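Long-range contacts in aminoglycoside-O-phosphotransferase VIII (Streptomyces rimosus, PDB 4H05), which probably transfers the gamma-phosphate of ATP to the 3'-hydroxyl of aminoglycoside antibiotics such as kanamycin, which would give resistance to them: residues E63-W67 against R130-D134; E93-G97 against T206-D210. All coordinates share one frame. Residues are numbered along the deposited sequence.

Interaction 1: E63-W67 against R130-D134; sequences ERLVW and RCPFD
Helical residues E63-W67 present one side to a loop, R130-D134, with R64 CA and F133 CA 7.7 Å apart and W67 CA and C131 CA 8.4 Å apart. R130, with 3-10 geometry, contributes mainly backbone: its O lies 3.9 Å from W67 NE1, while its long side chain leads away. From C131 the chain is extended (phi/psi -88/128). Its small thiol makes a Cys sulfur-aromatic contact, SG 4.2 Å from the W67 six-membered ring centroid and 3.7 Å from W67 CH2; C131 SG also accepts a hydrogen bond from F133 N (3.4 Å). P132 then turns the backbone (-75/-7) and lays CD 3.6 Å from the W67 five-membered ring centroid, a CH-pi contact that suits proline, whose CD hydrogens are polarised by the ring nitrogen. The W67 rotamer (chi1 t, chi2 85°) sets P132 CD over one ring and C131 SG obliquely by the other. F133, extended again (-111/142) with chi1 m, points at the helix. Its edge faces W67 in an offset edge-to-face pair, centroids 5.8 Å apart, planes at 80°. R64 (m,t,t) spreads over the phenyl face: CG stands 3.6 Å from the F133 centroid, and R64 NH1 is 3.5 Å from F133 CD1. NE and NH1 are hydrogen-bonded to V214 O and G60 O, so the guanidinium lies against F133 with these donors satisfied. D134 points its CB away from the helix, and its OD2 forms a salt bridge with R216. Thus helix 54-71, probably the counterpart of the protein-kinase C-helix, packs on the loop between helices 109-124 and 137-150, while W67 and C131 both touch V186 of strand 184-187.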
ATOM      1  N   GLU A  63      -5.541  12.310  -5.062  1.00 23.47           N
ATOM      2  CA  GLU A  63      -4.631  13.447  -4.844  1.00 25.16           C
ATOM      3  C   GLU A  63      -3.243  12.970  -4.749  1.00 24.72           C
ATOM      4  O   GLU A  63      -2.377  13.576  -5.307  1.00 23.02           O
ATOM      5  CB  GLU A  63      -4.921  14.135  -3.502  1.00 28.54           C
ATOM      6  CG  GLU A  63      -6.147  14.999  -3.633  1.00 30.62           C
ATOM      7  CD  GLU A  63      -6.568  15.710  -2.356  1.00 29.29           C
ATOM      8  OE1 GLU A  63      -6.086  15.365  -1.268  1.00 26.43           O
ATOM      9  OE2 GLU A  63      -7.351  16.679  -2.519  1.00 29.84           O
ATOM     10  N   ARG A  64      -3.060  11.825  -4.077  1.00 24.29           N
ATOM     11  CA  ARG A  64      -1.729  11.271  -3.915  1.00 26.01           C
ATOM     12  C   ARG A  64      -1.168  10.759  -5.194  1.00 23.63           C
ATOM     13  O   ARG A  64       0.051  10.920  -5.514  1.00 25.20           O
ATOM     14  CB  ARG A  64      -1.699  10.181  -2.848  1.00 26.11           C
ATOM     15  CG  ARG A  64      -1.803  10.779  -1.451  1.00 29.04           C
ATOM     16  CD  ARG A  64      -2.241   9.830  -0.369  1.00 26.20           C
ATOM     17  NE  ARG A  64      -2.200  10.411   0.969  1.00 25.88           N
ATOM     18  CZ  ARG A  64      -3.042  11.364   1.378  1.00 27.54           C
ATOM     19  NH1 ARG A  64      -3.946  11.897   0.563  1.00 26.65           N
ATOM     20  NH2 ARG A  64      -2.956  11.824   2.602  1.00 26.06           N
ATOM     21  N   LEU A  65      -2.021  10.075  -5.914  1.00 23.09           N
ATOM     22  CA  LEU A  65      -1.613   9.505  -7.219  1.00 23.33           C
ATOM     23  C   LEU A  65      -1.105  10.564  -8.261  1.00 23.09           C
ATOM     24  O   LEU A  65      -0.144  10.343  -9.089  1.00 23.97           O
ATOM     25  CB  LEU A  65      -2.823   8.725  -7.763  1.00 22.19           C
ATOM     26  CG  LEU A  65      -2.919   7.205  -7.982  1.00 21.31           C
ATOM     27  CD1 LEU A  65      -2.029   6.266  -7.326  1.00 20.47           C
ATOM     28  CD2 LEU A  65      -4.316   6.668  -7.805  1.00 22.54           C
ATOM     29  N   VAL A  66      -1.811  11.664  -8.311  1.00 21.56           N
ATOM     30  CA  VAL A  66      -1.533  12.760  -9.213  1.00 20.14           C
ATOM     31  C   VAL A  66      -0.240  13.414  -8.821  1.00 21.30           C
ATOM     32  O   VAL A  66       0.572  13.796  -9.661  1.00 21.01           O
ATOM     33  CB  VAL A  66      -2.702  13.806  -9.103  1.00 24.20           C
ATOM     34  CG1 VAL A  66      -2.301  15.094  -9.741  1.00 23.47           C
ATOM     35  CG2 VAL A  66      -4.034  13.320  -9.740  1.00 21.30           C
ATOM     36  N   TRP A  67      -0.035  13.586  -7.507  1.00 22.76           N
ATOM     37  CA  TRP A  67       1.197  14.202  -7.086  1.00 24.49           C
ATOM     38  C   TRP A  67       2.374  13.295  -7.336  1.00 25.80           C
ATOM     39  O   TRP A  67       3.387  13.727  -7.905  1.00 26.80           O
ATOM     40  CB  TRP A  67       1.107  14.645  -5.657  1.00 24.59           C
ATOM     41  CG  TRP A  67       2.360  15.158  -5.124  1.00 21.30           C
ATOM     42  CD1 TRP A  67       2.858  16.455  -5.238  1.00 23.71           C
ATOM     43  CD2 TRP A  67       3.363  14.413  -4.387  1.00 23.36           C
ATOM     44  NE1 TRP A  67       4.023  16.585  -4.569  1.00 22.92           N
ATOM     45  CE2 TRP A  67       4.426  15.384  -4.067  1.00 26.06           C
ATOM     46  CE3 TRP A  67       3.490  13.102  -3.970  1.00 24.22           C
ATOM     47  CZ2 TRP A  67       5.577  15.027  -3.369  1.00 26.21           C
ATOM     48  CZ3 TRP A  67       4.620  12.758  -3.225  1.00 28.45           C
ATOM     49  CH2 TRP A  67       5.668  13.704  -2.957  1.00 26.28           C
ATOM     50  N   ARG A 130       8.754  18.730   0.145  1.00 32.19           N
ATOM     51  CA  ARG A 130       7.894  19.014  -0.990  1.00 33.21           C
ATOM     52  C   ARG A 130       6.556  18.280  -0.870  1.00 31.77           C
ATOM     53  O   ARG A 130       5.623  18.590  -1.578  1.00 30.64           O
ATOM     54  CB  ARG A 130       8.493  18.622  -2.346  1.00 43.34           C
ATOM     55  CG  ARG A 130       9.933  19.046  -2.665  1.00 49.39           C
ATOM     56  CD  ARG A 130      10.369  20.300  -1.911  1.00 56.37           C
ATOM     57  NE  ARG A 130      10.911  21.252  -2.863  1.00 65.69           N
ATOM     58  CZ  ARG A 130      12.101  21.154  -3.431  1.00 62.48           C
ATOM     59  NH1 ARG A 130      12.943  20.155  -3.115  1.00 66.12           N
ATOM     60  NH2 ARG A 130      12.443  22.078  -4.303  1.00 62.76           N
ATOM     61  N   CYS A 131       6.429  17.330   0.038  1.00 31.40           N
ATOM     62  CA  CYS A 131       5.333  16.385  -0.075  1.00 28.20           C
ATOM     63  C   CYS A 131       4.152  16.986   0.628  1.00 27.53           C
ATOM     64  O   CYS A 131       4.263  17.367   1.756  1.00 23.42           O
ATOM     65  CB  CYS A 131       5.702  15.064   0.601  1.00 27.66           C
ATOM     66  SG  CYS A 131       4.330  13.894   0.506  1.00 27.90           S
ATOM     67  N   PRO A 132       2.997  17.061  -0.025  1.00 27.70           N
ATOM     68  CA  PRO A 132       1.890  17.615   0.779  1.00 28.94           C
ATOM     69  C   PRO A 132       1.277  16.700   1.832  1.00 27.39           C
ATOM     70  O   PRO A 132       0.391  17.116   2.546  1.00 26.29           O
ATOM     71  CB  PRO A 132       0.792  17.964  -0.254  1.00 27.61           C
ATOM     72  CG  PRO A 132       1.385  17.718  -1.593  1.00 30.00           C
ATOM     73  CD  PRO A 132       2.738  17.059  -1.462  1.00 27.53           C
ATOM     74  N   PHE A 133       1.649  15.440   1.881  1.00 26.22           N
ATOM     75  CA  PHE A 133       0.779  14.531   2.609  1.00 25.65           C
ATOM     76  C   PHE A 133       1.560  14.155   3.814  1.00 25.01           C
ATOM     77  O   PHE A 133       2.719  13.925   3.689  1.00 25.20           O
ATOM     78  CB  PHE A 133       0.409  13.327   1.756  1.00 22.67           C
ATOM     79  CG  PHE A 133      -0.182  13.709   0.439  1.00 21.00           C
ATOM     80  CD1 PHE A 133      -1.448  14.273   0.378  1.00 20.59           C
ATOM     81  CD2 PHE A 133       0.569  13.603  -0.718  1.00 19.85           C
ATOM     82  CE1 PHE A 133      -1.960  14.686  -0.810  1.00 21.35           C
ATOM     83  CE2 PHE A 133       0.092  14.052  -1.910  1.00 19.01           C
ATOM     84  CZ  PHE A 133      -1.172  14.593  -1.970  1.00 23.23           C
ATOM     85  N   ASP A 134       0.896  14.025   4.944  1.00 24.38           N
ATOM     86  CA  ASP A 134       1.518  13.703   6.201  1.00 25.79           C
ATOM     87  C   ASP A 134       0.965  12.323   6.621  1.00 27.96           C
ATOM     88  O   ASP A 134      -0.224  12.178   6.835  1.00 24.41           O
ATOM     89  CB  ASP A 134       1.008  14.766   7.246  1.00 26.81           C
ATOM     90  CG  ASP A 134       1.764  14.755   8.543  1.00 27.31           C
ATOM     91  OD1 ASP A 134       2.695  13.960   8.747  1.00 30.31           O
ATOM     92  OD2 ASP A 134       1.412  15.577   9.400  1.00 34.02           O
TER

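Interaction 2: E93-G97 against T206-D210; sequences EAVPG and TGLID
V95 is the centre of this contact. It sits in the linker E93-G97, which follows strand 86-93, and it points at the end of strand 205-208, V95 CA and G207 CA being the closest such pair (5.6 Å). With extended backbone angles (-96/126) and chi1 t, its branched side chain divides its methyls: V95 CG1 comes 3.3 Å from G207 CA and 3.6 Å from T206 C, and V95 CG2 meets I209 CG2 at 3.8 Å. G207 has to lack a side chain, since a CB there would lie 2.1 Å from V95 CG1. T206 and G207 both oppose L197, forming a classic beta bulge, with T206 at -102/-22 and G207 at -173/147. T206, the second main residue, adopts chi1 p (46°), which lets T206 OG1 donate a hydrogen bond of 2.9 Å to P96 O. P96 comes third; its ring adds a looser contact, P96 CG to T206 CB at 4.4 Å. G97 follows at phi 100°, a conformation suited to glycine. By analogy with protein kinases, this linker probably corresponds to the hinge between the lobes. Pairing an apolar valine, packed against a glycine and an isoleucine, with one hydroxyl-to-carbonyl bond implies close, shape-dependent packing to which a single directional bond is added.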
ATOM      1  N   GLU A  93      -6.105   4.305 -15.100  1.00 23.58           N
ATOM      2  CA  GLU A  93      -5.585   3.418 -16.124  1.00 26.77           C
ATOM      3  C   GLU A  93      -4.976   2.243 -15.434  1.00 27.21           C
ATOM      4  O   GLU A  93      -4.423   2.417 -14.380  1.00 28.50           O
ATOM      5  CB  GLU A  93      -4.535   4.156 -16.959  1.00 28.75           C
ATOM      6  CG  GLU A  93      -5.225   5.283 -17.718  1.00 30.42           C
ATOM      7  CD  GLU A  93      -4.329   6.008 -18.708  1.00 33.45           C
ATOM      8  OE1 GLU A  93      -3.111   5.772 -18.675  1.00 33.20           O
ATOM      9  OE2 GLU A  93      -4.867   6.823 -19.488  1.00 34.27           O
ATOM     10  N   ALA A  94      -5.134   1.040 -15.984  1.00 25.84           N
ATOM     11  CA  ALA A  94      -4.607  -0.143 -15.368  1.00 28.93           C
ATOM     12  C   ALA A  94      -3.093  -0.021 -15.478  1.00 28.66           C
ATOM     13  O   ALA A  94      -2.636   0.693 -16.369  1.00 27.67           O
ATOM     14  CB  ALA A  94      -5.105  -1.384 -16.108  1.00 38.90           C
ATOM     15  N   VAL A  95      -2.347  -0.633 -14.546  1.00 30.24           N
ATOM     16  CA  VAL A  95      -0.846  -0.679 -14.603  1.00 34.51           C
ATOM     17  C   VAL A  95      -0.442  -2.002 -15.256  1.00 33.09           C
ATOM     18  O   VAL A  95      -0.878  -3.031 -14.799  1.00 31.66           O
ATOM     19  CB  VAL A  95      -0.204  -0.618 -13.164  1.00 34.77           C
ATOM     20  CG1 VAL A  95       1.325  -0.639 -13.231  1.00 31.36           C
ATOM     21  CG2 VAL A  95      -0.662   0.624 -12.430  1.00 28.78           C
ATOM     22  N   PRO A  96       0.383  -1.989 -16.321  1.00 32.55           N
ATOM     23  CA  PRO A  96       0.632  -3.282 -16.920  1.00 31.62           C
ATOM     24  C   PRO A  96       1.538  -4.101 -16.032  1.00 29.96           C
ATOM     25  O   PRO A  96       1.981  -3.617 -15.031  1.00 38.55           O
ATOM     26  CB  PRO A  96       1.336  -2.952 -18.250  1.00 33.39           C
ATOM     27  CG  PRO A  96       1.897  -1.569 -18.025  1.00 38.12           C
ATOM     28  CD  PRO A  96       0.920  -0.883 -17.113  1.00 32.01           C
ATOM     29  N   GLY A  97       1.719  -5.372 -16.366  1.00 29.11           N
ATOM     30  CA  GLY A  97       2.710  -6.196 -15.789  1.00 29.19           C
ATOM     31  C   GLY A  97       2.169  -7.096 -14.707  1.00 33.73           C
ATOM     32  O   GLY A  97       0.970  -7.326 -14.625  1.00 36.25           O
ATOM     33  N   THR A 206       6.611  -1.108 -13.066  1.00 28.59           N
ATOM     34  CA  THR A 206       5.741  -0.411 -13.994  1.00 26.60           C
ATOM     35  C   THR A 206       4.747   0.463 -13.272  1.00 29.43           C
ATOM     36  O   THR A 206       4.263   1.371 -13.874  1.00 30.25           O
ATOM     37  CB  THR A 206       4.970  -1.377 -14.873  1.00 27.62           C
ATOM     38  OG1 THR A 206       4.437  -2.408 -14.050  1.00 25.68           O
ATOM     39  CG2 THR A 206       5.913  -2.010 -15.993  1.00 25.32           C
ATOM     40  N   GLY A 207       4.428   0.225 -12.002  1.00 28.73           N
ATOM     41  CA  GLY A 207       3.419   1.077 -11.347  1.00 27.10           C
ATOM     42  C   GLY A 207       3.326   0.763  -9.862  1.00 27.36           C
ATOM     43  O   GLY A 207       3.510  -0.372  -9.432  1.00 27.94           O
ATOM     44  N   LEU A 208       3.036   1.762  -9.048  1.00 29.53           N
ATOM     45  CA  LEU A 208       2.655   1.502  -7.671  1.00 27.47           C
ATOM     46  C   LEU A 208       1.228   1.741  -7.525  1.00 27.36           C
ATOM     47  O   LEU A 208       0.749   2.816  -7.994  1.00 27.30           O
ATOM     48  CB  LEU A 208       3.192   2.506  -6.754  1.00 31.73           C
ATOM     49  CG  LEU A 208       4.590   2.628  -6.480  1.00 37.13           C
ATOM     50  CD1 LEU A 208       4.721   3.488  -5.193  1.00 36.33           C
ATOM     51  CD2 LEU A 208       4.932   1.168  -6.300  1.00 39.03           C
ATOM     52  N   ILE A 209       0.563   0.859  -6.783  1.00 25.00           N
ATOM     53  CA  ILE A 209      -0.892   1.032  -6.523  1.00 27.89           C
ATOM     54  C   ILE A 209      -1.199   1.156  -5.046  1.00 27.96           C
ATOM     55  O   ILE A 209      -0.290   1.008  -4.203  1.00 28.42           O
ATOM     56  CB  ILE A 209      -1.766  -0.045  -7.229  1.00 30.45           C
ATOM     57  CG1 ILE A 209      -1.453  -1.445  -6.797  1.00 30.07           C
ATOM     58  CG2 ILE A 209      -1.560   0.001  -8.756  1.00 32.94           C
ATOM     59  CD1 ILE A 209      -2.510  -2.514  -7.268  1.00 30.25           C
ATOM     60  N   ASP A 210      -2.461   1.474  -4.707  1.00 31.46           N
ATOM     61  CA  ASP A 210      -2.909   1.548  -3.318  1.00 29.19           C
ATOM     62  C   ASP A 210      -2.047   2.540  -2.466  1.00 25.34           C
ATOM     63  O   ASP A 210      -1.611   2.186  -1.387  1.00 22.06           O
ATOM     64  CB  ASP A 210      -2.888   0.153  -2.665  1.00 33.70           C
ATOM     65  CG  ASP A 210      -4.114  -0.710  -3.044  1.00 48.98           C
ATOM     66  OD1 ASP A 210      -4.906  -0.363  -3.982  1.00 56.60           O
ATOM     67  OD2 ASP A 210      -4.298  -1.751  -2.365  1.00 61.34           O
TER

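In the fold
Both interactions join parts of a kinase-like, two-lobed fold, and their segments alternate along the chain: 63-67, 93-97, 130-134, 206-210. Their centres are about 17 Å apart and their nearest atoms about 4 Å, without touching. Interaction 2 reaches into the predicted metal site: it contains D210, a predicted magnesium ligand that forms a salt bridge with K48, and its I209 side chain lies about 4 Å from that of N195, the other predicted ligand. Interaction 1 lies farther off, the R64 side chain being about 10 Å from that of D210 and about 11 Å from that of D190, the predicted proton acceptor. R64 NE is hydrogen-bonded to V214 O, four residues after D210, so the chain leaving interaction 2 passes next to interaction 1.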